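Local coordinates for protein aminoglycoside phosphotransferase (Mycobacterium smegmatis, PDB 6EF6) that probably transfers phosphate from a nucleotide to (S)-1-amino-2-propanol, acting as the kinase associated with the aminoacetone utilization microcompartment, at residues V99-P104 with H128-G133; N236-S241 with T249-D254; S52-Y57 with I67-R72. One frame throughout, in Å; residues are numbered along the deposited sequence.

Contact 1: V99-P104 with H128-G133. With BEZ (benzoic acid), chain B.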
loop_
_atom_site.group_PDB
_atom_site.type_symbol
_atom_site.label_atom_id
_atom_site.label_comp_id
_atom_site.label_asym_id
_atom_site.label_seq_id
_atom_site.Cartn_x
_atom_site.Cartn_y
_atom_site.Cartn_z
ATOM N N VAL A 99 -13.130 6.661 2.947
ATOM C CA VAL A 99 -11.754 7.106 2.733
ATOM C C VAL A 99 -11.493 8.411 3.483
ATOM O O VAL A 99 -12.444 9.026 3.957
ATOM C CB VAL A 99 -11.441 7.256 1.228
ATOM C CG1 VAL A 99 -11.650 5.954 0.485
ATOM C CG2 VAL A 99 -12.276 8.343 0.571
ATOM N N PRO A 100 -10.264 8.893 3.554
ATOM C CA PRO A 100 -10.016 10.161 4.253
ATOM C C PRO A 100 -10.595 11.349 3.509
ATOM O O PRO A 100 -10.709 11.347 2.282
ATOM C CB PRO A 100 -8.490 10.260 4.290
ATOM C CG PRO A 100 -7.997 8.809 4.044
ATOM C CD PRO A 100 -9.005 8.290 3.074
ATOM N N THR A 101 -10.926 12.385 4.283
ATOM C CA THR A 101 -11.394 13.665 3.766
ATOM C C THR A 101 -10.305 14.712 3.932
ATOM O O THR A 101 -9.818 14.947 5.041
ATOM C CB THR A 101 -12.632 14.137 4.520
ATOM O OG1 THR A 101 -13.695 13.184 4.348
ATOM C CG2 THR A 101 -13.099 15.467 3.983
ATOM N N VAL A 102 -9.944 15.367 2.834
ATOM C CA VAL A 102 -8.890 16.360 2.884
ATOM C C VAL A 102 -9.400 17.620 3.586
ATOM O O VAL A 102 -10.546 18.047 3.386
ATOM C CB VAL A 102 -8.417 16.658 1.450
ATOM C CG1 VAL A 102 -7.488 17.881 1.450
ATOM C CG2 VAL A 102 -7.714 15.479 0.863
ATOM N N VAL A 103 -8.554 18.209 4.424
ATOM C CA VAL A 103 -8.804 19.523 5.029
ATOM C C VAL A 103 -8.030 20.552 4.211
ATOM O O VAL A 103 -6.793 20.539 4.244
ATOM C CB VAL A 103 -8.347 19.549 6.493
ATOM C CG1 VAL A 103 -8.445 20.971 7.095
ATOM C CG2 VAL A 103 -9.157 18.595 7.289
ATOM N N PRO A 104 -8.690 21.437 3.478
ATOM C CA PRO A 104 -7.930 22.443 2.734
ATOM C C PRO A 104 -7.244 23.440 3.651
ATOM O O PRO A 104 -7.698 23.724 4.764
ATOM C CB PRO A 104 -8.994 23.141 1.877
ATOM C CG PRO A 104 -10.099 22.139 1.763
ATOM C CD PRO A 104 -10.111 21.443 3.094
ATOM N N HIS A 128 -3.379 17.540 4.880
ATOM C CA HIS A 128 -4.115 17.512 6.141
ATOM C C HIS A 128 -5.431 16.785 5.914
ATOM O O HIS A 128 -6.121 17.055 4.926
ATOM C CB HIS A 128 -4.356 18.947 6.597
ATOM C CG HIS A 128 -4.782 19.102 8.025
ATOM N ND1 HIS A 128 -5.001 20.347 8.574
ATOM C CD2 HIS A 128 -4.986 18.213 9.024
ATOM C CE1 HIS A 128 -5.343 20.221 9.841
ATOM N NE2 HIS A 128 -5.330 18.939 10.148
ATOM N N PHE A 129 -5.765 15.840 6.787
ATOM C CA PHE A 129 -6.999 15.070 6.686
ATOM C C PHE A 129 -7.838 15.211 7.953
ATOM O O PHE A 129 -7.300 15.438 9.046
ATOM C CB PHE A 129 -6.679 13.569 6.502
ATOM C CG PHE A 129 -5.923 13.244 5.229
ATOM C CD1 PHE A 129 -6.588 13.162 4.009
ATOM C CD2 PHE A 129 -4.550 12.987 5.263
ATOM C CE1 PHE A 129 -5.891 12.831 2.839
ATOM C CE2 PHE A 129 -3.841 12.680 4.111
ATOM C CZ PHE A 129 -4.518 12.569 2.892
ATOM N N GLU A 130 -9.154 14.993 7.820
ATOM C CA GLU A 130 -10.014 14.943 8.991
ATOM C C GLU A 130 -9.674 13.711 9.817
ATOM O O GLU A 130 -9.093 12.735 9.319
ATOM C CB GLU A 130 -11.492 14.927 8.594
ATOM C CG GLU A 130 -11.926 16.179 7.836
ATOM C CD GLU A 130 -13.425 16.281 7.615
ATOM O OE1 GLU A 130 -14.158 15.319 7.926
ATOM O OE2 GLU A 130 -13.869 17.336 7.110
ATOM N N MET A 131 -10.049 13.761 11.092
ATOM C CA MET A 131 -9.810 12.632 11.983
ATOM C C MET A 131 -10.490 11.378 11.419
ATOM O O MET A 131 -11.531 11.441 10.755
ATOM C CB MET A 131 -10.317 12.952 13.396
ATOM C CG MET A 131 -10.014 11.905 14.423
ATOM S SD MET A 131 -8.278 11.483 14.467
ATOM C CE MET A 131 -8.218 10.278 15.773
ATOM N N VAL A 132 -9.847 10.234 11.646
ATOM C CA VAL A 132 -10.319 8.929 11.195
ATOM C C VAL A 132 -10.484 8.043 12.420
ATOM O O VAL A 132 -9.560 7.930 13.231
ATOM C CB VAL A 132 -9.308 8.302 10.221
ATOM C CG1 VAL A 132 -9.704 6.850 9.896
ATOM C CG2 VAL A 132 -9.197 9.121 8.943
ATOM N N GLY A 133 -11.655 7.411 12.555
ATOM C CA GLY A 133 -11.851 6.479 13.655
ATOM C C GLY A 133 -10.855 5.333 13.596
ATOM O O GLY A 133 -10.750 4.626 12.585
HETATM C C BEZ B . -2.276 8.680 4.996
HETATM O O1 BEZ B . -2.615 8.809 3.819
HETATM O O2 BEZ B . -1.064 8.453 5.274
HETATM C C1 BEZ B . -3.323 8.793 6.051
HETATM C C2 BEZ B . -3.106 8.269 7.312
HETATM C C3 BEZ B . -4.095 8.388 8.282
HETATM C C4 BEZ B . -5.295 9.016 7.979
HETATM C C5 BEZ B . -5.506 9.545 6.709
HETATM C C6 BEZ B . -4.523 9.420 5.750
HETATM O O HOH W 1 -10.348 11.853 7.078
HETATM O O HOH W 2 -12.495 18.988 5.189
HETATM O O HOH W 3 -4.265 19.725 3.099
#
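Val103 lies alongside the His128 imidazole, the two side chains pointing the same way, with Val103 CB above one ring face, displaced toward the rim and 4.2 Å from the centroid, a CH-pi contact. The setting is the five-stranded antiparallel sheet of a protein-kinase-like fold: strand 124-130 is bridged once, at Val102 and Phe129, by the loop after helix 78-94. Brevity of the pairing fits the geometry, since the two chain directions differ by 116°. Two backbone bonds frame the bridge. Val103 N reaches His128 O at 2.7 Å from above the carbonyl plane, whereas Glu130 N meets Thr101 O at 2.9 Å nearly end-on to the carbonyl. Phe129, next along the strand, points to the other side from His128; there its chi1 of -63°, with CG anti to the carbonyl carbon, lays the ring beside Pro100 and Val102. Pro100 CB comes within 3.5 Å of Phe129 CD1 and Val102 CG2 within 3.8 Å of Phe129 CE1, both obliquely. One face of the same ring receives the benzoic acid, Phe129 CD2 lying 3.6 Å from BEZ C6; coordinates put the two ring planes roughly 30° apart, a tilted contact. Pro100 borders the ligand too, so the loop and the strand jointly wall this pocket. At the outer end the extended Glu130 side chain passes across Thr101, its carboxylate against the Thr101 methyl. The imidazole NE2 of His128 is hydrogen-bonded to Ser66 OG. Separately, at the backbone, a water joins Val103 O to His128 N, accepting from that amide at 3.0 Å.

Contact 2: N236-S241 with T249-D254. With NA (sodium ion), chain D; BEZ (benzoic acid), chain B.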
loop_
_atom_site.group_PDB
_atom_site.type_symbol
_atom_site.label_atom_id
_atom_site.label_comp_id
_atom_site.label_asym_id
_atom_site.label_seq_id
_atom_site.Cartn_x
_atom_site.Cartn_y
_atom_site.Cartn_z
ATOM N N ASN A 236 -3.688 -0.780 7.027
ATOM C CA ASN A 236 -4.179 0.428 6.360
ATOM C C ASN A 236 -5.702 0.505 6.296
ATOM O O ASN A 236 -6.250 1.390 5.609
ATOM C CB ASN A 236 -3.567 0.540 4.965
ATOM C CG ASN A 236 -2.168 1.100 5.011
ATOM O OD1 ASN A 236 -1.776 1.732 5.997
ATOM N ND2 ASN A 236 -1.405 0.876 3.984
ATOM N N LEU A 237 -6.434 -0.361 6.997
ATOM C CA LEU A 237 -7.885 -0.249 7.121
ATOM C C LEU A 237 -8.173 -0.042 8.596
ATOM O O LEU A 237 -8.183 -0.990 9.391
ATOM C CB LEU A 237 -8.587 -1.482 6.539
ATOM C CG LEU A 237 -8.801 -1.425 5.007
ATOM C CD1 LEU A 237 -7.495 -1.568 4.243
ATOM C CD2 LEU A 237 -9.807 -2.472 4.558
ATOM N N LEU A 238 -8.355 1.210 8.940
ATOM C CA LEU A 238 -8.580 1.626 10.317
ATOM C C LEU A 238 -10.041 1.438 10.709
ATOM O O LEU A 238 -10.947 1.631 9.902
ATOM C CB LEU A 238 -8.175 3.094 10.559
ATOM C CG LEU A 238 -6.691 3.375 10.305
ATOM C CD1 LEU A 238 -6.373 4.778 10.846
ATOM C CD2 LEU A 238 -5.736 2.356 10.899
ATOM N N VAL A 239 -10.286 1.058 11.965
ATOM C CA VAL A 239 -11.645 0.753 12.408
ATOM C C VAL A 239 -12.002 1.531 13.658
ATOM O O VAL A 239 -11.148 1.821 14.492
ATOM C CB VAL A 239 -11.856 -0.749 12.674
ATOM C CG1 VAL A 239 -11.633 -1.518 11.441
ATOM C CG2 VAL A 239 -10.919 -1.219 13.767
ATOM N N ASP A 240 -13.290 1.818 13.802
ATOM C CA ASP A 240 -13.819 2.418 15.025
ATOM C C ASP A 240 -14.377 1.391 16.006
ATOM O O ASP A 240 -14.919 1.783 17.044
ATOM C CB ASP A 240 -14.878 3.492 14.704
ATOM C CG ASP A 240 -16.174 2.910 14.149
ATOM O OD1 ASP A 240 -16.263 1.669 14.005
ATOM O OD2 ASP A 240 -17.108 3.705 13.857
ATOM N N SER A 241 -14.253 0.095 15.716
ATOM C CA SER A 241 -14.677 -0.957 16.637
ATOM C C SER A 241 -13.819 -2.188 16.382
ATOM O O SER A 241 -13.351 -2.404 15.263
ATOM C CB SER A 241 -16.158 -1.359 16.457
ATOM O OG SER A 241 -17.038 -0.242 16.426
ATOM N N THR A 249 -12.124 2.679 7.540
ATOM C CA THR A 249 -11.580 3.702 6.649
ATOM C C THR A 249 -10.300 3.217 6.006
ATOM O O THR A 249 -9.357 2.851 6.706
ATOM C CB THR A 249 -11.292 4.995 7.423
ATOM O OG1 THR A 249 -12.459 5.414 8.133
ATOM C CG2 THR A 249 -10.917 6.122 6.499
ATOM N N VAL A 250 -10.246 3.237 4.682
ATOM C CA VAL A 250 -9.027 2.901 3.970
ATOM C C VAL A 250 -8.135 4.128 3.951
ATOM O O VAL A 250 -8.591 5.215 3.571
ATOM C CB VAL A 250 -9.341 2.475 2.528
ATOM C CG1 VAL A 250 -8.018 2.051 1.811
ATOM C CG2 VAL A 250 -10.347 1.345 2.496
ATOM N N ILE A 251 -6.899 3.977 4.448
ATOM C CA ILE A 251 -5.975 5.097 4.525
ATOM C C ILE A 251 -4.765 4.802 3.626
ATOM O O ILE A 251 -4.610 3.712 3.052
ATOM C CB ILE A 251 -5.540 5.384 5.982
ATOM C CG1 ILE A 251 -4.739 4.229 6.564
ATOM C CG2 ILE A 251 -6.754 5.718 6.842
ATOM C CD1 ILE A 251 -3.861 4.631 7.741
ATOM N N ASP A 252 -3.864 5.783 3.528
ATOM C CA ASP A 252 -2.542 5.597 2.928
ATOM C C ASP A 252 -2.630 5.126 1.480
ATOM O O ASP A 252 -2.086 4.093 1.094
ATOM C CB ASP A 252 -1.682 4.641 3.759
ATOM C CG ASP A 252 -0.221 4.635 3.322
ATOM O OD1 ASP A 252 0.155 5.498 2.515
ATOM O OD2 ASP A 252 0.533 3.753 3.789
ATOM N N PHE A 253 -3.252 5.994 0.671
ATOM C CA PHE A 253 -3.288 5.842 -0.792
ATOM C C PHE A 253 -1.979 6.309 -1.455
ATOM O O PHE A 253 -1.941 6.518 -2.673
ATOM C CB PHE A 253 -4.520 6.564 -1.400
ATOM C CG PHE A 253 -5.822 5.862 -1.232
ATOM C CD1 PHE A 253 -6.485 5.821 0.006
ATOM C CD2 PHE A 253 -6.486 5.337 -2.332
ATOM C CE1 PHE A 253 -7.716 5.208 0.138
ATOM C CE2 PHE A 253 -7.720 4.717 -2.173
ATOM C CZ PHE A 253 -8.339 4.651 -0.964
ATOM N N ASP A 254 -0.906 6.541 -0.688
ATOM C CA ASP A 254 0.252 7.203 -1.272
ATOM C C ASP A 254 1.010 6.339 -2.282
ATOM O O ASP A 254 1.823 6.906 -3.014
ATOM C CB ASP A 254 1.202 7.628 -0.149
ATOM C CG ASP A 254 2.325 8.559 -0.635
ATOM O OD1 ASP A 254 2.065 9.603 -1.273
ATOM O OD2 ASP A 254 3.516 8.268 -0.343
HETATM NA NA NA D . 2.296 2.631 2.244
HETATM C C BEZ B . -2.276 8.680 4.996
HETATM O O1 BEZ B . -2.615 8.809 3.819
HETATM O O2 BEZ B . -1.064 8.453 5.274
HETATM C C1 BEZ B . -3.323 8.793 6.051
HETATM C C2 BEZ B . -3.106 8.269 7.312
HETATM C C3 BEZ B . -4.095 8.388 8.282
HETATM C C4 BEZ B . -5.295 9.016 7.979
HETATM C C5 BEZ B . -5.506 9.545 6.709
HETATM C C6 BEZ B . -4.523 9.420 5.750
HETATM O O HOH W 4 0.375 2.806 6.139
HETATM O O HOH W 5 1.232 3.579 0.557
HETATM O O HOH W 6 3.056 4.912 2.824
HETATM O O HOH W 7 4.022 2.180 1.272
#
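The Asn236 amide and the Asp252 carboxylate are set almost perpendicular, their planes 83° apart, and Asp252 CB lies 3.7 Å from Asn236 OD1. The amide's firmer partner is Asp231 O, which accepts from Asn236 ND2. A water sits between Asn236 OD1 and Asp252 OD2, though its modelled distances are too short to carry weight. Asp252 divides its oxygens: OD2 binds the sodium ion at 2.6 Å, a site shared with Asp231 and three waters, while OD1 accepts from one of those sodium-bound waters at 3.0 Å. A hairpin presenting Asn236 and a metal-binding Asp252, with Asp231 before it, resembles the metal-binding Asn and DFG-type Asp of protein-kinase-like folds. A third flat group, the Phe253 ring, has Val250 O at its edge, in plane, and also meets the rings of His229 and Trp87 edge-to-face. Against the benzoic acid ring, Ile251 covers one face, with CD1 3.7 Å from BEZ C2; by the coordinates this is the face turned from Phe129. Ile251 chi1 of 65°, which places CG1 between backbone N and carbonyl carbon, also brings CD1 to 4.0 Å from Leu238 CD1, the two side chains crossing near a right angle. Asp252 N gives the ligand's O1 only a weak bond. The backbones form a short antiparallel hairpin: Leu238 and Thr249 are a hydrogen-bonded pair, with Thr249 N to Leu238 O at 2.8 Å, and Ile251 N to Asn236 O (2.9 Å, 171°) extends the ladder. Leu237 and Val250, side by side on the other face, pack against Ile153 of helix 147-163, whereas Thr249 touches Val132 beyond strand 124-130 and Phe253 is inserted against helix 78-94.

Contact 3: S52-Y57 with I67-R72. With BEZ (benzoic acid), chain B; JFN ((2R)-1-methoxypropan-2-amine), chain C.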
loop_
_atom_site.group_PDB
_atom_site.type_symbol
_atom_site.label_atom_id
_atom_site.label_comp_id
_atom_site.label_asym_id
_atom_site.label_seq_id
_atom_site.Cartn_x
_atom_site.Cartn_y
_atom_site.Cartn_z
ATOM N N SER A 52 1.960 4.506 7.794
ATOM C CA SER A 52 2.550 5.043 6.570
ATOM C C SER A 52 4.072 5.074 6.579
ATOM O O SER A 52 4.669 5.188 7.635
ATOM C CB SER A 52 2.007 6.450 6.287
ATOM O OG SER A 52 2.756 7.083 5.273
ATOM N N GLU A 53 4.704 5.034 5.405
ATOM C CA GLU A 53 6.127 5.354 5.304
ATOM C C GLU A 53 6.392 6.853 5.428
ATOM O O GLU A 53 7.534 7.257 5.673
ATOM C CB GLU A 53 6.669 4.897 3.950
ATOM C CG GLU A 53 7.286 3.523 3.915
ATOM C CD GLU A 53 8.401 3.437 2.880
ATOM O OE1 GLU A 53 9.503 3.971 3.139
ATOM O OE2 GLU A 53 8.169 2.852 1.799
ATOM N N ASN A 54 5.378 7.683 5.229
ATOM C CA ASN A 54 5.478 9.110 5.483
ATOM C C ASN A 54 5.250 9.347 6.972
ATOM O O ASN A 54 4.673 8.509 7.679
ATOM C CB ASN A 54 4.413 9.848 4.653
ATOM C CG ASN A 54 4.531 9.547 3.162
ATOM O OD1 ASN A 54 5.555 9.803 2.547
ATOM N ND2 ASN A 54 3.507 8.940 2.597
ATOM N N ALA A 55 5.713 10.489 7.456
ATOM C CA ALA A 55 5.468 10.871 8.842
ATOM C C ALA A 55 4.042 11.397 8.947
ATOM O O ALA A 55 3.698 12.384 8.299
ATOM C CB ALA A 55 6.481 11.937 9.255
ATOM N N THR A 56 3.208 10.742 9.750
ATOM C CA THR A 56 1.806 11.106 9.914
ATOM C C THR A 56 1.536 11.393 11.385
ATOM O O THR A 56 2.004 10.651 12.254
ATOM C CB THR A 56 0.924 9.959 9.407
ATOM O OG1 THR A 56 1.149 9.776 7.991
ATOM C CG2 THR A 56 -0.566 10.262 9.625
ATOM N N TYR A 57 0.875 12.516 11.666
ATOM C CA TYR A 57 0.721 13.024 13.023
ATOM C C TYR A 57 -0.746 13.218 13.365
ATOM O O TYR A 57 -1.529 13.733 12.556
ATOM C CB TYR A 57 1.398 14.385 13.182
ATOM C CG TYR A 57 2.893 14.365 12.946
ATOM C CD1 TYR A 57 3.411 14.549 11.678
ATOM C CD2 TYR A 57 3.788 14.151 13.997
ATOM C CE1 TYR A 57 4.770 14.537 11.454
ATOM C CE2 TYR A 57 5.147 14.127 13.775
ATOM C CZ TYR A 57 5.631 14.323 12.496
ATOM O OH TYR A 57 6.989 14.280 12.302
ATOM N N ILE A 67 -5.473 14.872 11.193
ATOM C CA ILE A 67 -4.297 14.097 10.816
ATOM C C ILE A 67 -3.466 14.853 9.790
ATOM O O ILE A 67 -3.981 15.284 8.747
ATOM C CB ILE A 67 -4.687 12.703 10.295
ATOM C CG1 ILE A 67 -5.289 11.906 11.462
ATOM C CG2 ILE A 67 -3.472 12.015 9.729
ATOM C CD1 ILE A 67 -5.988 10.649 11.037
ATOM N N LEU A 68 -2.175 14.995 10.061
ATOM C CA LEU A 68 -1.279 15.689 9.143
ATOM C C LEU A 68 -0.268 14.698 8.562
ATOM O O LEU A 68 0.463 14.043 9.317
ATOM C CB LEU A 68 -0.568 16.825 9.884
ATOM C CG LEU A 68 0.179 17.819 9.029
ATOM C CD1 LEU A 68 -0.767 18.662 8.216
ATOM C CD2 LEU A 68 1.012 18.726 9.956
ATOM N N ARG A 69 -0.221 14.575 7.240
ATOM C CA ARG A 69 0.710 13.682 6.556
ATOM C C ARG A 69 1.848 14.485 5.917
ATOM O O ARG A 69 1.606 15.292 5.008
ATOM C CB ARG A 69 -0.035 12.900 5.472
ATOM C CG ARG A 69 0.834 11.958 4.659
ATOM C CD ARG A 69 -0.030 11.176 3.668
ATOM N NE ARG A 69 -0.410 11.991 2.535
ATOM C CZ ARG A 69 -1.149 11.541 1.518
ATOM N NH1 ARG A 69 -1.667 10.306 1.541
ATOM N NH2 ARG A 69 -1.341 12.325 0.484
ATOM N N VAL A 70 3.081 14.253 6.359
ATOM C CA VAL A 70 4.262 14.911 5.792
ATOM C C VAL A 70 4.927 13.935 4.817
ATOM O O VAL A 70 5.454 12.897 5.221
ATOM C CB VAL A 70 5.242 15.355 6.885
ATOM C CG1 VAL A 70 6.510 15.984 6.267
ATOM C CG2 VAL A 70 4.595 16.363 7.834
ATOM N N HIS A 71 4.928 14.259 3.526
ATOM C CA HIS A 71 5.433 13.329 2.522
ATOM C C HIS A 71 6.944 13.238 2.581
ATOM O O HIS A 71 7.651 14.242 2.727
ATOM C CB HIS A 71 5.007 13.790 1.133
ATOM C CG HIS A 71 3.566 13.546 0.846
ATOM N ND1 HIS A 71 3.138 12.439 0.154
ATOM C CD2 HIS A 71 2.454 14.242 1.170
ATOM C CE1 HIS A 71 1.816 12.463 0.078
ATOM N NE2 HIS A 71 1.377 13.560 0.666
ATOM N N ARG A 72 7.451 12.017 2.488
ATOM C CA ARG A 72 8.881 11.872 2.457
ATOM C C ARG A 72 9.457 12.514 1.194
ATOM O O ARG A 72 8.753 12.805 0.224
ATOM C CB ARG A 72 9.295 10.419 2.636
ATOM C CG ARG A 72 8.836 9.506 1.569
ATOM C CD ARG A 72 9.277 8.113 1.960
ATOM N NE ARG A 72 9.064 7.141 0.903
ATOM C CZ ARG A 72 7.912 6.520 0.685
ATOM N NH1 ARG A 72 7.816 5.637 -0.297
ATOM N NH2 ARG A 72 6.860 6.775 1.453
HETATM C C BEZ B . -2.276 8.680 4.996
HETATM O O1 BEZ B . -2.615 8.809 3.819
HETATM O O2 BEZ B . -1.064 8.453 5.274
HETATM C C1 BEZ B . -3.323 8.793 6.051
HETATM C C2 BEZ B . -3.106 8.269 7.312
HETATM C C3 BEZ B . -4.095 8.388 8.282
HETATM C C4 BEZ B . -5.295 9.016 7.979
HETATM C C5 BEZ B . -5.506 9.545 6.709
HETATM C C6 BEZ B . -4.523 9.420 5.750
HETATM C C07 JFN C . 6.756 -0.557 5.841
HETATM C C08 JFN C . 6.623 -0.375 2.143
HETATM C C09 JFN C . 6.278 -0.711 3.588
HETATM C C15 JFN C . 5.463 -0.780 1.250
HETATM N N04 JFN C . 6.771 1.053 1.977
HETATM O O02 JFN C . 7.280 -0.537 4.534
HETATM O O HOH W 8 5.162 10.369 -0.253
HETATM O O HOH W 9 7.960 11.945 5.917
#
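A chi1 of 63° swings Arg72 CG between its backbone N and carbonyl carbon, and the chain then runs extended to NE, carrying the guanidinium against Glu53. As modelled, their planar groups lie stacked, only 15° apart, with Glu53 CD over the centre of the guanidinium face at 3.8 Å. The salt bridge from Glu53 OE2 to Arg72 NH1 is thus purely electrostatic, as no N-H points at the oxygen, whose modelled place is itself less sure. Glu53 also lines the (2R)-1-methoxypropan-2-amine pocket with Trp187, Arg310 and Trp317. Asn54 gives a directed bond: its OD1 accepts from Arg72 N at 2.9 Å, nearly straight, and also from a water that contacts His71 ND1. Asn54 ND2 is taken by Asp254. Ser52 OG accepts from Asn54 N in an ST turn. Arg69 leaves the backbone extended but bends at chi3 (76°), which brings NH1 to 2.9 Å from benzoic acid O1, near the guanidinium plane, while NH2 forms a salt bridge to Glu84 of helix 78-94. Across the strands from Arg69, Thr56 OG1 is buried without a modelled partner, and Thr56 CG2 is squeezed to 3.4 Å from Ile67 CG2. The opposite face of the sheet carries Tyr57, Leu68, Ala55 and Val70, with Val70 CG2 at the edge of the tyrosine ring. Val70 N to Ala55 O (2.8 Å) and Tyr57 N to Leu68 O (2.8 Å) set the antiparallel register; Ala55 N to Val70 O is weak and backed by a bridging water. Such a hairpin, with a basic residue on its second strand paired to a helix glutamate, resembles the lysine-glutamate arrangement of the N-terminal lobe of protein-kinase-like folds, here probably with Arg69 in the lysine's place.

Along the chain contact 3 closes first, then contact 1, then contact 2, and all belong to the kinase-like phosphotransferase fold. Contacts 1 and 3, centres 13 Å apart, share the five-stranded sheet, where strands 64-70 and 124-130 are neighbours joined by a probable hydrogen bond from Phe129 N to Ile67 O. Contact 2 belongs to a separate two-stranded hairpin, its centre 11 Å from contact 1 and 14 Å from contact 3; it packs on the first through Pro100 and Val132 and meets the second through Asp254 and Asn54. All three border the benzoic acid, so the sheet, loop 99-104 and the sodium-binding hairpin converge on one cleft, probably where the nucleotide binds in kinase relatives.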